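Local coordinates for protein putative TetR-family transcriptional regulator (PDB 2G3B) that probably binds cis-regulatory DNA through a predicted helix-turn-helix motif and regulates transcription, likely as a repressor of the TetR family, at residues 87-98 / 159-167. Residues are numbered along the deposited sequence; the frame is centred on the assembly and turned at random.
Sequences EIQDRPEVVENS and VEGLSGRWL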
loop_
_atom_site.group_PDB
_atom_site.type_symbol
_atom_site.label_atom_id
_atom_site.label_comp_id
_atom_site.label_asym_id
_atom_site.label_seq_id
_atom_site.Cartn_x
_atom_site.Cartn_y
_atom_site.Cartn_z
ATOM N N GLU A 87 0.050 -8.965 -11.368
ATOM C CA GLU A 87 0.022 -8.758 -9.895
ATOM C C GLU A 87 -1.368 -8.803 -9.265
ATOM O O GLU A 87 -1.547 -9.027 -8.036
ATOM C CB GLU A 87 0.631 -7.363 -9.599
ATOM C CG GLU A 87 2.059 -7.146 -10.102
ATOM C CD GLU A 87 3.089 -8.032 -9.354
ATOM O OE1 GLU A 87 2.819 -8.475 -8.230
ATOM O OE2 GLU A 87 4.169 -8.272 -9.906
ATOM N N ILE A 88 -2.365 -8.543 -10.098
ATOM C CA ILE A 88 -3.748 -8.429 -9.643
ATOM C C ILE A 88 -4.648 -9.290 -10.508
ATOM O O ILE A 88 -5.022 -8.903 -11.600
ATOM C CB ILE A 88 -4.251 -6.960 -9.499
ATOM C CG1 ILE A 88 -3.366 -6.179 -8.508
ATOM C CG2 ILE A 88 -5.775 -6.930 -9.110
ATOM C CD1 ILE A 88 -3.636 -4.664 -8.499
ATOM N N GLN A 89 -4.982 -10.476 -9.971
ATOM C CA GLN A 89 -5.716 -11.542 -10.675
ATOM C C GLN A 89 -6.464 -12.338 -9.653
ATOM O O GLN A 89 -5.977 -12.510 -8.540
ATOM C CB GLN A 89 -4.787 -12.562 -11.417
ATOM C CG GLN A 89 -3.744 -11.963 -12.316
ATOM C CD GLN A 89 -3.041 -13.028 -13.174
ATOM O OE1 GLN A 89 -3.696 -13.784 -13.902
ATOM N NE2 GLN A 89 -1.720 -13.110 -13.061
ATOM N N ASP A 90 -7.662 -12.783 -10.016
ATOM C CA ASP A 90 -8.487 -13.658 -9.176
ATOM C C ASP A 90 -8.016 -15.104 -9.367
ATOM O O ASP A 90 -8.738 -15.930 -9.977
ATOM C CB ASP A 90 -9.959 -13.593 -9.617
ATOM C CG ASP A 90 -10.602 -12.242 -9.363
ATOM O OD1 ASP A 90 -10.176 -11.536 -8.419
ATOM O OD2 ASP A 90 -11.537 -11.858 -10.136
ATOM N N ARG A 91 -6.786 -15.364 -8.954
ATOM C CA ARG A 91 -6.190 -16.719 -8.917
ATOM C C ARG A 91 -5.639 -16.929 -7.518
ATOM O O ARG A 91 -5.092 -16.025 -6.928
ATOM C CB ARG A 91 -5.034 -16.887 -9.881
ATOM C CG ARG A 91 -5.417 -16.628 -11.321
ATOM C CD ARG A 91 -4.527 -17.461 -12.211
ATOM N NE ARG A 91 -3.877 -16.637 -13.205
ATOM C CZ ARG A 91 -2.904 -17.061 -13.999
ATOM N NH1 ARG A 91 -2.456 -18.319 -13.919
ATOM N NH2 ARG A 91 -2.389 -16.216 -14.884
ATOM N N PRO A 92 -5.850 -18.137 -6.947
ATOM C CA PRO A 92 -5.558 -18.335 -5.530
ATOM C C PRO A 92 -4.147 -17.961 -5.121
ATOM O O PRO A 92 -3.992 -17.283 -4.095
ATOM C CB PRO A 92 -5.858 -19.857 -5.286
ATOM C CG PRO A 92 -6.725 -20.255 -6.460
ATOM C CD PRO A 92 -6.444 -19.304 -7.605
ATOM N N GLU A 93 -3.133 -18.376 -5.896
ATOM C CA GLU A 93 -1.753 -18.042 -5.585
ATOM C C GLU A 93 -1.454 -16.554 -5.630
ATOM O O GLU A 93 -0.689 -16.056 -4.805
ATOM C CB GLU A 93 -0.756 -18.731 -6.496
ATOM C CG GLU A 93 -0.523 -20.225 -6.183
ATOM C CD GLU A 93 0.821 -20.676 -6.716
ATOM O OE1 GLU A 93 1.310 -21.693 -6.228
ATOM O OE2 GLU A 93 1.409 -19.989 -7.613
ATOM N N VAL A 94 -2.011 -15.858 -6.623
ATOM C CA VAL A 94 -1.802 -14.422 -6.759
ATOM C C VAL A 94 -2.443 -13.688 -5.608
ATOM O O VAL A 94 -1.867 -12.728 -5.099
ATOM C CB VAL A 94 -2.292 -13.895 -8.165
ATOM C CG1 VAL A 94 -2.191 -12.376 -8.285
ATOM C CG2 VAL A 94 -1.449 -14.551 -9.298
ATOM N N VAL A 95 -3.627 -14.146 -5.171
ATOM C CA VAL A 95 -4.318 -13.488 -4.062
ATOM C C VAL A 95 -3.476 -13.695 -2.810
ATOM O O VAL A 95 -3.245 -12.770 -2.002
ATOM C CB VAL A 95 -5.760 -14.074 -3.854
ATOM C CG1 VAL A 95 -6.348 -13.680 -2.505
ATOM C CG2 VAL A 95 -6.686 -13.601 -4.982
ATOM N N GLU A 96 -3.078 -14.947 -2.601
ATOM C CA GLU A 96 -2.253 -15.239 -1.425
ATOM C C GLU A 96 -0.953 -14.447 -1.421
ATOM O O GLU A 96 -0.574 -13.902 -0.388
ATOM C CB GLU A 96 -1.981 -16.721 -1.317
ATOM C CG GLU A 96 -1.309 -17.024 0.022
ATOM C CD GLU A 96 -0.826 -18.412 0.085
ATOM O OE1 GLU A 96 0.214 -18.692 -0.534
ATOM O OE2 GLU A 96 -1.519 -19.237 0.703
ATOM N N ASN A 97 -0.238 -14.396 -2.537
ATOM C CA ASN A 97 1.023 -13.636 -2.592
ATOM C C ASN A 97 0.764 -12.199 -2.178
ATOM O O ASN A 97 1.540 -11.589 -1.471
ATOM C CB ASN A 97 1.514 -13.442 -4.059
ATOM C CG ASN A 97 2.384 -14.567 -4.540
ATOM O OD1 ASN A 97 2.827 -15.419 -3.735
ATOM N ND2 ASN A 97 2.660 -14.591 -5.886
ATOM N N SER A 98 -0.344 -11.671 -2.707
ATOM C CA SER A 98 -0.745 -10.296 -2.470
ATOM C C SER A 98 -1.097 -10.005 -1.001
ATOM O O SER A 98 -0.622 -8.995 -0.445
ATOM C CB SER A 98 -1.865 -9.949 -3.462
ATOM O OG SER A 98 -2.175 -8.605 -3.303
ATOM N N VAL A 159 0.876 -0.396 -7.984
ATOM C CA VAL A 159 0.370 -1.788 -7.789
ATOM C C VAL A 159 0.111 -2.093 -6.291
ATOM O O VAL A 159 -0.918 -2.638 -5.936
ATOM C CB VAL A 159 1.390 -2.838 -8.381
ATOM C CG1 VAL A 159 1.070 -4.311 -7.919
ATOM C CG2 VAL A 159 1.460 -2.688 -9.943
ATOM N N GLU A 160 1.046 -1.712 -5.407
ATOM C CA GLU A 160 0.849 -1.969 -3.988
ATOM C C GLU A 160 -0.359 -1.196 -3.416
ATOM O O GLU A 160 -1.122 -1.726 -2.641
ATOM C CB GLU A 160 2.137 -1.561 -3.225
ATOM C CG GLU A 160 3.265 -2.629 -3.364
ATOM C CD GLU A 160 4.365 -2.404 -2.316
ATOM O OE1 GLU A 160 4.049 -2.286 -1.104
ATOM O OE2 GLU A 160 5.540 -2.335 -2.685
ATOM N N GLY A 161 -0.500 0.066 -3.795
ATOM C CA GLY A 161 -1.656 0.862 -3.331
ATOM C C GLY A 161 -2.978 0.312 -3.850
ATOM O O GLY A 161 -3.962 0.233 -3.076
ATOM N N LEU A 162 -3.030 -0.041 -5.135
ATOM C CA LEU A 162 -4.251 -0.647 -5.664
ATOM C C LEU A 162 -4.534 -1.966 -4.990
ATOM O O LEU A 162 -5.690 -2.254 -4.703
ATOM C CB LEU A 162 -4.146 -0.891 -7.173
ATOM C CG LEU A 162 -4.199 0.418 -8.005
ATOM C CD1 LEU A 162 -3.817 0.155 -9.454
ATOM C CD2 LEU A 162 -5.601 1.047 -7.933
ATOM N N SER A 163 -3.486 -2.781 -4.805
ATOM C CA SER A 163 -3.649 -4.103 -4.153
ATOM C C SER A 163 -4.185 -3.979 -2.724
ATOM O O SER A 163 -5.021 -4.782 -2.307
ATOM C CB SER A 163 -2.329 -4.866 -4.130
ATOM O OG SER A 163 -1.927 -5.108 -5.501
ATOM N N GLY A 164 -3.740 -2.947 -2.004
ATOM C CA GLY A 164 -4.234 -2.729 -0.629
ATOM C C GLY A 164 -5.742 -2.507 -0.634
ATOM O O GLY A 164 -6.453 -3.010 0.250
ATOM N N ARG A 165 -6.252 -1.726 -1.593
ATOM C CA ARG A 165 -7.696 -1.487 -1.702
ATOM C C ARG A 165 -8.450 -2.717 -2.196
ATOM O O ARG A 165 -9.566 -3.028 -1.757
ATOM C CB ARG A 165 -7.894 -0.335 -2.702
ATOM C CG ARG A 165 -7.402 1.024 -2.127
ATOM C CD ARG A 165 -8.043 2.168 -2.908
ATOM N NE ARG A 165 -7.405 3.444 -2.488
ATOM C CZ ARG A 165 -7.343 4.522 -3.258
ATOM N NH1 ARG A 165 -7.857 4.457 -4.493
ATOM N NH2 ARG A 165 -6.775 5.642 -2.790
ATOM N N TRP A 166 -7.795 -3.430 -3.098
ATOM C CA TRP A 166 -8.365 -4.638 -3.703
ATOM C C TRP A 166 -8.619 -5.699 -2.635
ATOM O O TRP A 166 -9.671 -6.321 -2.634
ATOM C CB TRP A 166 -7.385 -5.165 -4.735
ATOM C CG TRP A 166 -7.743 -6.480 -5.415
ATOM C CD1 TRP A 166 -8.910 -6.788 -6.110
ATOM C CD2 TRP A 166 -6.858 -7.581 -5.605
ATOM N NE1 TRP A 166 -8.785 -8.047 -6.680
ATOM C CE2 TRP A 166 -7.551 -8.560 -6.364
ATOM C CE3 TRP A 166 -5.546 -7.862 -5.151
ATOM C CZ2 TRP A 166 -6.965 -9.810 -6.711
ATOM C CZ3 TRP A 166 -4.965 -9.066 -5.473
ATOM C CH2 TRP A 166 -5.690 -10.055 -6.251
ATOM N N LEU A 167 -7.642 -5.885 -1.763
ATOM C CA LEU A 167 -7.746 -6.842 -0.681
ATOM C C LEU A 167 -8.769 -6.512 0.418
ATOM O O LEU A 167 -9.173 -7.421 1.172
ATOM C CB LEU A 167 -6.363 -7.088 -0.084
ATOM C CG LEU A 167 -5.315 -7.685 -1.019
ATOM C CD1 LEU A 167 -3.919 -7.535 -0.375
ATOM C CD2 LEU A 167 -5.683 -9.157 -1.371
HETATM O O HOH W 1 -0.911 -7.543 -5.855
#
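Trp166, on helix 148-167 of the all-helical C-terminal domain of this TetR-family regulator, offers one face of its indole to Ile88 in the connection from helix 76-86 to helix 92-110. The contact joins that connection to a helix that also meets the second subunit, where Leu162 packs on its Ala157. With CG anti to the backbone N (chi1 176°), the Trp166 ring lies between Ile88 and Ser98. The branches of Ile88 part at CB: CG2 sits over the six-membered ring, 3.7 Å from its centroid in a CH-pi contact, while CG1 leads past Ser163 OG to CD1, which ends 4.0 Å from Leu162 CB. Trp166 CH2 lies 3.4 Å from Gln89 O, and Trp166 CZ3 meets Ser98 OG in the ring plane; Val95 crosses the indole at about a right angle, its CG2 against CH2. Trp166 NE1 and Asp90 OD1 share Thr173 OG1 as hydrogen-bond partner, tying the ring to the start of helix 173-188. Replacing Trp166 by an alanine would probably leave Ile88 CG2 without the ring face it covers and Thr173 OG1 without its indole partner. A water donates to Glu87 O and Ser163 OG and hydrogen-bonds Ser98 OG. Ser163 OG in turn donates to Val159 O at 2.7 Å, 40° out of the carbonyl plane.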